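Local atomic coordinates of S-adenosylmethionine tRNA ribosyltransferase (Rhodococcus sp., PDB entry 2NS0), a protein that has no established function but probably adopts a small winged helix-turn-helix type of fold, an architecture common among nucleic-acid-binding proteins. Residues L8-C11 against I12-L16; A23-C26 against P27-A31; G51-D55 against A56-E60. All coordinates share one frame; numbering follows the deposited sequence.

Contact 1: L8-C11 against I12-L16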
ATOM      1  N   LEU A   8       9.325   2.520  -0.886  1.00 17.83           N
ATOM      2  CA  LEU A   8       7.886   2.473  -0.883  1.00 17.45           C
ATOM      3  C   LEU A   8       7.419   1.305  -0.036  1.00 18.07           C
ATOM      4  O   LEU A   8       6.453   1.438   0.734  1.00 16.47           O
ATOM      5  CB  LEU A   8       7.340   2.344  -2.303  1.00 17.58           C
ATOM      6  CG  LEU A   8       7.578   3.597  -3.172  1.00 17.62           C
ATOM      7  CD1 LEU A   8       7.150   3.432  -4.634  1.00 16.00           C
ATOM      8  CD2 LEU A   8       6.829   4.738  -2.559  1.00 16.79           C
ATOM      9  N   GLU A   9       8.108   0.169  -0.184  1.00 17.49           N
ATOM     10  CA  GLU A   9       7.790  -0.983   0.619  1.00 19.44           C
ATOM     11  C   GLU A   9       7.919  -0.700   2.111  1.00 19.46           C
ATOM     12  O   GLU A   9       7.047  -1.085   2.890  1.00 19.54           O
ATOM     13  CB  GLU A   9       8.579  -2.215   0.168  1.00 18.72           C
ATOM     14  CG  GLU A   9       8.083  -2.775  -1.199  1.00 19.52           C
ATOM     15  CD  GLU A   9       9.109  -3.706  -1.862  1.00 22.84           C
ATOM     16  OE1 GLU A   9       9.920  -4.316  -1.122  1.00 28.17           O
ATOM     17  OE2 GLU A   9       9.134  -3.804  -3.110  1.00 25.33           O
ATOM     18  N   GLU A  10       9.004  -0.040   2.495  1.00 19.87           N
ATOM     19  CA  GLU A  10       9.308   0.289   3.901  1.00 20.38           C
ATOM     20  C   GLU A  10       8.305   1.274   4.437  1.00 19.81           C
ATOM     21  O   GLU A  10       7.924   1.203   5.583  1.00 20.00           O
ATOM     22  CB  GLU A  10      10.733   0.865   4.019  1.00 20.69           C
ATOM     23  CG  GLU A  10      10.995   1.763   5.261  1.00 23.39           C
ATOM     24  CD  GLU A  10      10.864   1.046   6.609  1.00 27.95           C
ATOM     25  OE1 GLU A  10      10.602  -0.176   6.616  1.00 31.47           O
ATOM     26  OE2 GLU A  10      11.029   1.712   7.681  1.00 29.97           O
ATOM     27  N   CYS A  11       7.842   2.184   3.583  1.00 20.48           N
ATOM     28  CA  CYS A  11       6.817   3.145   3.980  1.00 19.94           C
ATOM     29  C   CYS A  11       5.459   2.474   4.221  1.00 19.67           C
ATOM     30  O   CYS A  11       4.804   2.802   5.210  1.00 20.50           O
ATOM     31  CB  CYS A  11       6.693   4.267   2.955  1.00 19.83           C
ATOM     32  SG  CYS A  11       5.463   5.482   3.450  1.00 22.94           S
ATOM     33  N   ILE A  12       5.027   1.564   3.334  1.00 19.10           N
ATOM     34  CA  ILE A  12       3.815   0.743   3.581  1.00 18.10           C
ATOM     35  C   ILE A  12       3.912   0.058   4.944  1.00 19.09           C
ATOM     36  O   ILE A  12       2.965   0.128   5.766  1.00 18.73           O
ATOM     37  CB  ILE A  12       3.558  -0.308   2.463  1.00 18.93           C
ATOM     38  CG1 ILE A  12       3.144   0.372   1.162  1.00 17.69           C
ATOM     39  CG2 ILE A  12       2.403  -1.303   2.860  1.00 19.34           C
ATOM     40  CD1 ILE A  12       3.318  -0.493  -0.105  1.00 17.17           C
ATOM     41  N   ARG A  13       5.054  -0.582   5.214  1.00 18.59           N
ATOM     42  CA  ARG A  13       5.243  -1.312   6.502  1.00 19.53           C
ATOM     43  C   ARG A  13       5.200  -0.355   7.672  1.00 19.27           C
ATOM     44  O   ARG A  13       4.571  -0.629   8.666  1.00 21.07           O
ATOM     45  CB  ARG A  13       6.547  -2.109   6.552  1.00 18.34           C
ATOM     46  CG  ARG A  13       6.538  -3.293   5.611  1.00 19.83           C
ATOM     47  CD  ARG A  13       7.793  -4.110   5.793  1.00 22.55           C
ATOM     48  NE  ARG A  13       7.930  -5.155   4.794  1.00 20.59           N
ATOM     49  CZ  ARG A  13       8.910  -5.224   3.905  1.00 24.79           C
ATOM     50  NH1 ARG A  13       9.820  -4.272   3.856  1.00 29.39           N
ATOM     51  NH2 ARG A  13       8.984  -6.242   3.052  1.00 23.86           N
ATOM     52  N   ALA A  14       5.863   0.772   7.532  1.00 19.63           N
ATOM     53  CA  ALA A  14       5.962   1.744   8.599  1.00 20.39           C
ATOM     54  C   ALA A  14       4.591   2.306   8.920  1.00 21.06           C
ATOM     55  O   ALA A  14       4.262   2.469  10.102  1.00 20.98           O
ATOM     56  CB  ALA A  14       6.897   2.875   8.201  1.00 20.66           C
ATOM     57  N   LEU A  15       3.807   2.656   7.887  1.00 20.31           N
ATOM     58  CA  LEU A  15       2.471   3.215   8.142  1.00 20.47           C
ATOM     59  C   LEU A  15       1.544   2.151   8.737  1.00 20.27           C
ATOM     60  O   LEU A  15       0.854   2.428   9.689  1.00 21.05           O
ATOM     61  CB  LEU A  15       1.846   3.820   6.895  1.00 19.23           C
ATOM     62  CG  LEU A  15       2.548   5.056   6.306  1.00 21.33           C
ATOM     63  CD1 LEU A  15       1.956   5.441   4.977  1.00 20.08           C
ATOM     64  CD2 LEU A  15       2.517   6.213   7.258  1.00 23.11           C
ATOM     65  N   LEU A  16       1.551   0.937   8.195  1.00 20.61           N
ATOM     66  CA  LEU A  16       0.693  -0.139   8.725  1.00 21.09           C
ATOM     67  C   LEU A  16       1.081  -0.452  10.139  1.00 21.80           C
ATOM     68  O   LEU A  16       0.193  -0.626  11.007  1.00 23.26           O
ATOM     69  CB  LEU A  16       0.751  -1.407   7.865  1.00 20.83           C
ATOM     70  CG  LEU A  16      -0.026  -1.330   6.555  1.00 19.27           C
ATOM     71  CD1 LEU A  16       0.101  -2.593   5.789  1.00 19.14           C
ATOM     72  CD2 LEU A  16      -1.497  -1.096   6.806  1.00 18.65           C
TER
HETATM   73  O   HOH W   1      11.109  -4.154   1.154  1.00 25.38           O
HETATM   74  O   HOH W   2      11.149  -2.590   5.135  1.00 32.78           O
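C11 and L15, one helical turn apart, meet through sulfur and methyl: C11 SG lies 3.8 Å from L15 CD1. The torsions account for this meeting. C11 carries SG anti to its own backbone N (chi1 -179°), whereas L15 turns CG away from its carbonyl carbon (chi1 -65°), which brings L15 CG to 3.4 Å from C11 O and lays the branch alongside the sulfur. L15 also packs on I25 of the following loop. With an alanine here, both CG and CD1 would be gone, and C11 SG would probably lose its apolar neighbour in the helix while a gap opened beside I25.

On a more polar side of the helix, R13 runs back extended from CG to NE over the preceding turn, its CG passing 3.5 Å from E9 O. The charged ends of E9 and R13 do not touch, with E9 OE1 4.7 Å from R13 NH2. A water joins them instead, donating to E9 OE1 at 2.6 Å and accepting from R13 NH1 at 3.0 Å. A second water donates to E10 OE1 at 2.9 Å, and its bond from R13 NH1 is weak. The stronger partners lie elsewhere, R52 for E9 and E58 for R13.

I12 lies on the buried face, its CG1 packed against L8 O, beside A49, V30 and I79. Four successive backbone bonds, I12 N to L8 O through L15 N to C11 O, give the i to i+4 pattern of an amphipathic alpha-helix, here the first helix of a compact fold assigned to the helix-turn-helix clan.

Contact 2: A23-C26 against P27-A31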
ATOM      1  N   ALA A  23      -6.908  -2.261  11.150  1.00 21.23           N
ATOM      2  CA  ALA A  23      -6.833  -1.008  10.379  1.00 21.42           C
ATOM      3  C   ALA A  23      -6.207  -1.163   8.987  1.00 21.47           C
ATOM      4  O   ALA A  23      -5.609  -2.189   8.650  1.00 22.29           O
ATOM      5  CB  ALA A  23      -6.107   0.073  11.165  1.00 21.88           C
ATOM      6  N   SER A  24      -6.376  -0.133   8.163  1.00 21.04           N
ATOM      7  CA  SER A  24      -5.801  -0.136   6.850  1.00 19.94           C
ATOM      8  C   SER A  24      -5.374   1.281   6.475  1.00 19.92           C
ATOM      9  O   SER A  24      -5.680   2.247   7.185  1.00 19.23           O
ATOM     10  CB  SER A  24      -6.788  -0.697   5.835  1.00 19.47           C
ATOM     11  OG  SER A  24      -7.828   0.232   5.624  1.00 21.24           O
ATOM     12  N   ILE A  25      -4.612   1.364   5.370  1.00 18.71           N
ATOM     13  CA  ILE A  25      -4.126   2.600   4.794  1.00 17.15           C
ATOM     14  C   ILE A  25      -4.543   2.569   3.357  1.00 16.61           C
ATOM     15  O   ILE A  25      -5.005   1.548   2.868  1.00 15.49           O
ATOM     16  CB  ILE A  25      -2.554   2.792   4.906  1.00 17.49           C
ATOM     17  CG1 ILE A  25      -1.777   1.682   4.167  1.00 16.05           C
ATOM     18  CG2 ILE A  25      -2.128   2.955   6.390  1.00 16.62           C
ATOM     19  CD1 ILE A  25      -0.264   1.912   4.088  1.00 17.54           C
ATOM     20  N   CYS A  26      -4.391   3.701   2.689  1.00 15.83           N
ATOM     21  CA  CYS A  26      -4.665   3.775   1.261  1.00 15.81           C
ATOM     22  C   CYS A  26      -3.364   4.212   0.588  1.00 15.86           C
ATOM     23  O   CYS A  26      -2.415   4.686   1.261  1.00 15.14           O
ATOM     24  CB  CYS A  26      -5.810   4.768   0.981  1.00 15.06           C
ATOM     25  SG  CYS A  26      -5.494   6.428   1.606  1.00 18.49           S
ATOM     26  N   PRO A  27      -3.277   4.008  -0.729  1.00 15.73           N
ATOM     27  CA  PRO A  27      -2.067   4.395  -1.477  1.00 15.83           C
ATOM     28  C   PRO A  27      -1.662   5.877  -1.286  1.00 16.75           C
ATOM     29  O   PRO A  27      -0.486   6.173  -1.168  1.00 17.23           O
ATOM     30  CB  PRO A  27      -2.459   4.143  -2.949  1.00 15.72           C
ATOM     31  CG  PRO A  27      -3.518   3.095  -2.885  1.00 15.94           C
ATOM     32  CD  PRO A  27      -4.283   3.340  -1.575  1.00 14.96           C
ATOM     33  N   SER A  28      -2.619   6.795  -1.228  1.00 17.63           N
ATOM     34  CA  SER A  28      -2.257   8.193  -0.987  1.00 17.33           C
ATOM     35  C   SER A  28      -1.574   8.432   0.368  1.00 17.88           C
ATOM     36  O   SER A  28      -0.784   9.351   0.473  1.00 17.09           O
ATOM     37  CB  SER A  28      -3.431   9.173  -1.240  1.00 18.11           C
ATOM     38  OG  SER A  28      -4.411   9.197  -0.188  1.00 18.11           O
ATOM     39  N   ASP A  29      -1.863   7.619   1.387  1.00 17.59           N
ATOM     40  CA  ASP A  29      -1.178   7.738   2.683  1.00 18.82           C
ATOM     41  C   ASP A  29       0.332   7.474   2.497  1.00 19.10           C
ATOM     42  O   ASP A  29       1.164   8.164   3.086  1.00 19.34           O
ATOM     43  CB  ASP A  29      -1.695   6.697   3.699  1.00 17.99           C
ATOM     44  CG  ASP A  29      -3.107   6.995   4.235  1.00 17.75           C
ATOM     45  OD1 ASP A  29      -3.576   8.161   4.256  1.00 15.64           O
ATOM     46  OD2 ASP A  29      -3.748   6.032   4.675  1.00 17.94           O
ATOM     47  N   VAL A  30       0.672   6.440   1.722  1.00 19.59           N
ATOM     48  CA  VAL A  30       2.061   6.126   1.366  1.00 19.05           C
ATOM     49  C   VAL A  30       2.677   7.251   0.510  1.00 18.89           C
ATOM     50  O   VAL A  30       3.735   7.765   0.827  1.00 19.21           O
ATOM     51  CB  VAL A  30       2.149   4.749   0.599  1.00 19.29           C
ATOM     52  CG1 VAL A  30       3.628   4.256   0.472  1.00 21.79           C
ATOM     53  CG2 VAL A  30       1.302   3.701   1.258  1.00 18.65           C
ATOM     54  N   ALA A  31       2.040   7.613  -0.606  1.00 18.68           N
ATOM     55  CA  ALA A  31       2.579   8.639  -1.501  1.00 18.27           C
ATOM     56  C   ALA A  31       2.841   9.954  -0.750  1.00 18.54           C
ATOM     57  O   ALA A  31       3.872  10.566  -0.978  1.00 18.46           O
ATOM     58  CB  ALA A  31       1.678   8.864  -2.677  1.00 17.48           C
TER
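Two hydrogen bonds in opposite senses join C26 and D29 at the start of helix 27-34. C26 N donates to D29 OD2 at 3.1 Å, nearly straight (163° at the hydrogen), but it meets the oxygen from above the carboxylate plane, 50° out of it. In return D29 N donates to C26 O at 3.0 Å, again from above the acceptor plane, a bent first-turn bond. C26 is the N-cap and D29 the third helical residue, so the first bond is one half of a capping box; the N-cap position itself holds a thiol side chain. A carboxylate at this end of a helix is likely to be favoured by the helix dipole, and R19 adds a long, weak ion pair to D29 OD2.

The sulfur of C26 stands near two oxygens of the first turn. C26 SG is 3.5 Å from S28 OG and 3.6 Å from D29 OD2, the sulfur sitting over the first turn.

Apolar contact lies on another side. I25 places CG1 between its backbone N and carbonyl carbon (chi1 61°), and the extended end carries CD1 to 3.7 Å from V30 CG2, the two side chains crossing at about a right angle. I25 CB also passes 3.5 Å from D29 OD2, so the carboxylate rests against the base of the isoleucine.

I25 and V30 both face helix 5-18, the first on L15 and L16, the second on C11 and I12. I25 also pairs by backbone with I79 of strand 78-81, while P27 and V30 reach V46 of helix 43-55.

Contact 3: G51-D55 against A56-E60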
ATOM      1  N   GLY A  51       1.507  -4.536  -4.378  1.00 18.39           N
ATOM      2  CA  GLY A  51       1.364  -5.824  -5.127  1.00 17.64           C
ATOM      3  C   GLY A  51       2.486  -6.799  -4.767  1.00 17.65           C
ATOM      4  O   GLY A  51       2.252  -7.989  -4.524  1.00 17.84           O
ATOM      5  N   ARG A  52       3.709  -6.289  -4.716  1.00 17.68           N
ATOM      6  CA  ARG A  52       4.829  -7.099  -4.264  1.00 18.67           C
ATOM      7  C   ARG A  52       4.681  -7.613  -2.816  1.00 18.16           C
ATOM      8  O   ARG A  52       4.958  -8.777  -2.545  1.00 17.85           O
ATOM      9  CB  ARG A  52       6.165  -6.354  -4.469  1.00 19.00           C
ATOM     10  CG  ARG A  52       6.553  -6.219  -5.947  1.00 19.47           C
ATOM     11  CD  ARG A  52       7.974  -5.602  -6.136  1.00 20.15           C
ATOM     12  NE  ARG A  52       8.111  -4.331  -5.428  1.00 20.71           N
ATOM     13  CZ  ARG A  52       7.833  -3.130  -5.943  1.00 21.55           C
ATOM     14  NH1 ARG A  52       7.426  -2.994  -7.205  1.00 17.95           N
ATOM     15  NH2 ARG A  52       7.985  -2.051  -5.187  1.00 18.92           N
ATOM     16  N   LEU A  53       4.251  -6.756  -1.889  1.00 17.98           N
ATOM     17  CA  LEU A  53       4.054  -7.182  -0.509  1.00 17.80           C
ATOM     18  C   LEU A  53       2.871  -8.135  -0.348  1.00 17.26           C
ATOM     19  O   LEU A  53       2.872  -8.996   0.527  1.00 16.91           O
ATOM     20  CB  LEU A  53       3.893  -5.967   0.421  1.00 17.49           C
ATOM     21  CG  LEU A  53       5.165  -5.134   0.556  1.00 18.99           C
ATOM     22  CD1 LEU A  53       4.898  -3.982   1.557  1.00 21.23           C
ATOM     23  CD2 LEU A  53       6.327  -5.955   0.977  1.00 18.23           C
ATOM     24  N   ALA A  54       1.859  -7.976  -1.197  1.00 17.12           N
ATOM     25  CA  ALA A  54       0.747  -8.922  -1.286  1.00 16.39           C
ATOM     26  C   ALA A  54       1.209 -10.278  -1.812  1.00 16.29           C
ATOM     27  O   ALA A  54       0.844 -11.293  -1.262  1.00 16.97           O
ATOM     28  CB  ALA A  54      -0.412  -8.336  -2.159  1.00 15.64           C
ATOM     29  N   ASP A  55       2.008 -10.296  -2.873  1.00 17.03           N
ATOM     30  CA  ASP A  55       2.563 -11.552  -3.410  1.00 16.22           C
ATOM     31  C   ASP A  55       3.375 -12.323  -2.330  1.00 16.78           C
ATOM     32  O   ASP A  55       3.365 -13.561  -2.288  1.00 16.72           O
ATOM     33  CB  ASP A  55       3.454 -11.285  -4.625  1.00 16.70           C
ATOM     34  CG  ASP A  55       2.670 -10.792  -5.865  1.00 17.21           C
ATOM     35  OD1 ASP A  55       1.432 -10.950  -5.909  1.00 15.25           O
ATOM     36  OD2 ASP A  55       3.301 -10.211  -6.780  1.00 14.59           O
ATOM     37  N   ALA A  56       4.037 -11.577  -1.445  1.00 17.28           N
ATOM     38  CA  ALA A  56       4.874 -12.136  -0.403  1.00 16.74           C
ATOM     39  C   ALA A  56       4.025 -12.574   0.786  1.00 16.18           C
ATOM     40  O   ALA A  56       4.514 -13.205   1.677  1.00 17.30           O
ATOM     41  CB  ALA A  56       5.886 -11.123   0.019  1.00 16.43           C
ATOM     42  N   GLY A  57       2.744 -12.225   0.772  1.00 17.10           N
ATOM     43  CA  GLY A  57       1.816 -12.632   1.790  1.00 15.81           C
ATOM     44  C   GLY A  57       1.845 -11.752   3.020  1.00 16.14           C
ATOM     45  O   GLY A  57       1.124 -12.045   3.960  1.00 15.57           O
ATOM     46  N   GLU A  58       2.641 -10.675   2.997  1.00 16.12           N
ATOM     47  CA  GLU A  58       2.768  -9.727   4.129  1.00 16.82           C
ATOM     48  C   GLU A  58       1.535  -8.818   4.354  1.00 16.72           C
ATOM     49  O   GLU A  58       1.147  -8.528   5.508  1.00 15.87           O
ATOM     50  CB  GLU A  58       3.976  -8.822   3.906  1.00 16.98           C
ATOM     51  CG  GLU A  58       5.273  -9.612   3.856  1.00 20.27           C
ATOM     52  CD  GLU A  58       6.518  -8.749   4.060  1.00 22.00           C
ATOM     53  OE1 GLU A  58       6.381  -7.548   4.375  1.00 22.42           O
ATOM     54  OE2 GLU A  58       7.626  -9.311   3.930  1.00 24.11           O
ATOM     55  N   VAL A  59       0.957  -8.346   3.254  1.00 16.08           N
ATOM     56  CA  VAL A  59      -0.209  -7.498   3.303  1.00 16.17           C
ATOM     57  C   VAL A  59      -1.266  -8.068   2.370  1.00 17.44           C
ATOM     58  O   VAL A  59      -0.942  -8.900   1.512  1.00 16.79           O
ATOM     59  CB  VAL A  59       0.122  -6.009   2.886  1.00 16.28           C
ATOM     60  CG1 VAL A  59       1.295  -5.423   3.730  1.00 15.11           C
ATOM     61  CG2 VAL A  59       0.339  -5.869   1.379  1.00 15.92           C
ATOM     62  N   GLU A  60      -2.516  -7.633   2.561  1.00 17.77           N
ATOM     63  CA  GLU A  60      -3.582  -7.828   1.577  1.00 18.99           C
ATOM     64  C   GLU A  60      -4.115  -6.478   1.124  1.00 19.47           C
ATOM     65  O   GLU A  60      -4.165  -5.493   1.899  1.00 20.03           O
ATOM     66  CB  GLU A  60      -4.762  -8.616   2.164  1.00 19.26           C
ATOM     67  CG  GLU A  60      -4.436 -10.059   2.489  1.00 21.05           C
ATOM     68  CD  GLU A  60      -5.471 -10.696   3.362  1.00 22.28           C
ATOM     69  OE1 GLU A  60      -5.865 -10.072   4.384  1.00 26.91           O
ATOM     70  OE2 GLU A  60      -5.913 -11.809   3.003  1.00 23.61           O
TER
HETATM   71  O   HOH W   3      -1.420 -11.407   0.372  1.00 18.98           O
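L53 O gathers two amides as the chain leaves helix 43-55: E58 N at 3.0 Å, nearly along the C=O axis (169° at the oxygen), and V59 N in a weak bond of 3.4 Å. One residue on, A54 O takes G57 N at 2.9 Å from above its carbonyl plane, and R52 O holds A56 N at 3.1 Å in the last regular helical bond. The pair of bonds L53 O to E58 N and A54 O to G57 N, with G57 at positive phi (83°), defines a Schellman motif, which reverses the chain into strand 59-63. A positive phi of this size favours glycine, which has no CB to hinder it.

A water draws the turn together by donating to both A54 O and V59 O, each at 2.8 Å. Beside it A54 CA makes a CH...O contact with V59 O at 3.3 Å.

Packing follows on the buried side. V59 sets CG1 anti to its carbonyl carbon (chi1 -54°), which brings the other methyl, CG2, to L53 CB at 3.7 Å and more distantly to A54 CB. E58 and L53 cross obliquely, E58 OE1 3.8 Å from L53 CD2; the same oxygen is salt-bridged to R13 of helix 5-18.

From the N terminus the contacts come in series: each joins adjoining segments, so none closes a loop, and none nests within or crosses another. Contact 1 lies wholly inside helix 5-18, contact 2 starts helix 27-34 after the loop, and contact 3 ends helix 43-55 and leads the chain into strand 59-63. Contact 1 is the hub. It packs on contact 2 through L15 CD1 against D29 O (3.4 Å) and C11 SG against V30 CG1. Towards contact 3 it offers charge, E9 OE2 to R52 NE at 2.6 Å and R13 NE to E58 OE1 at 2.9 Å, and L16 meets V59. Contacts 2 and 3 do not touch, their nearest atoms being about 7 Å apart.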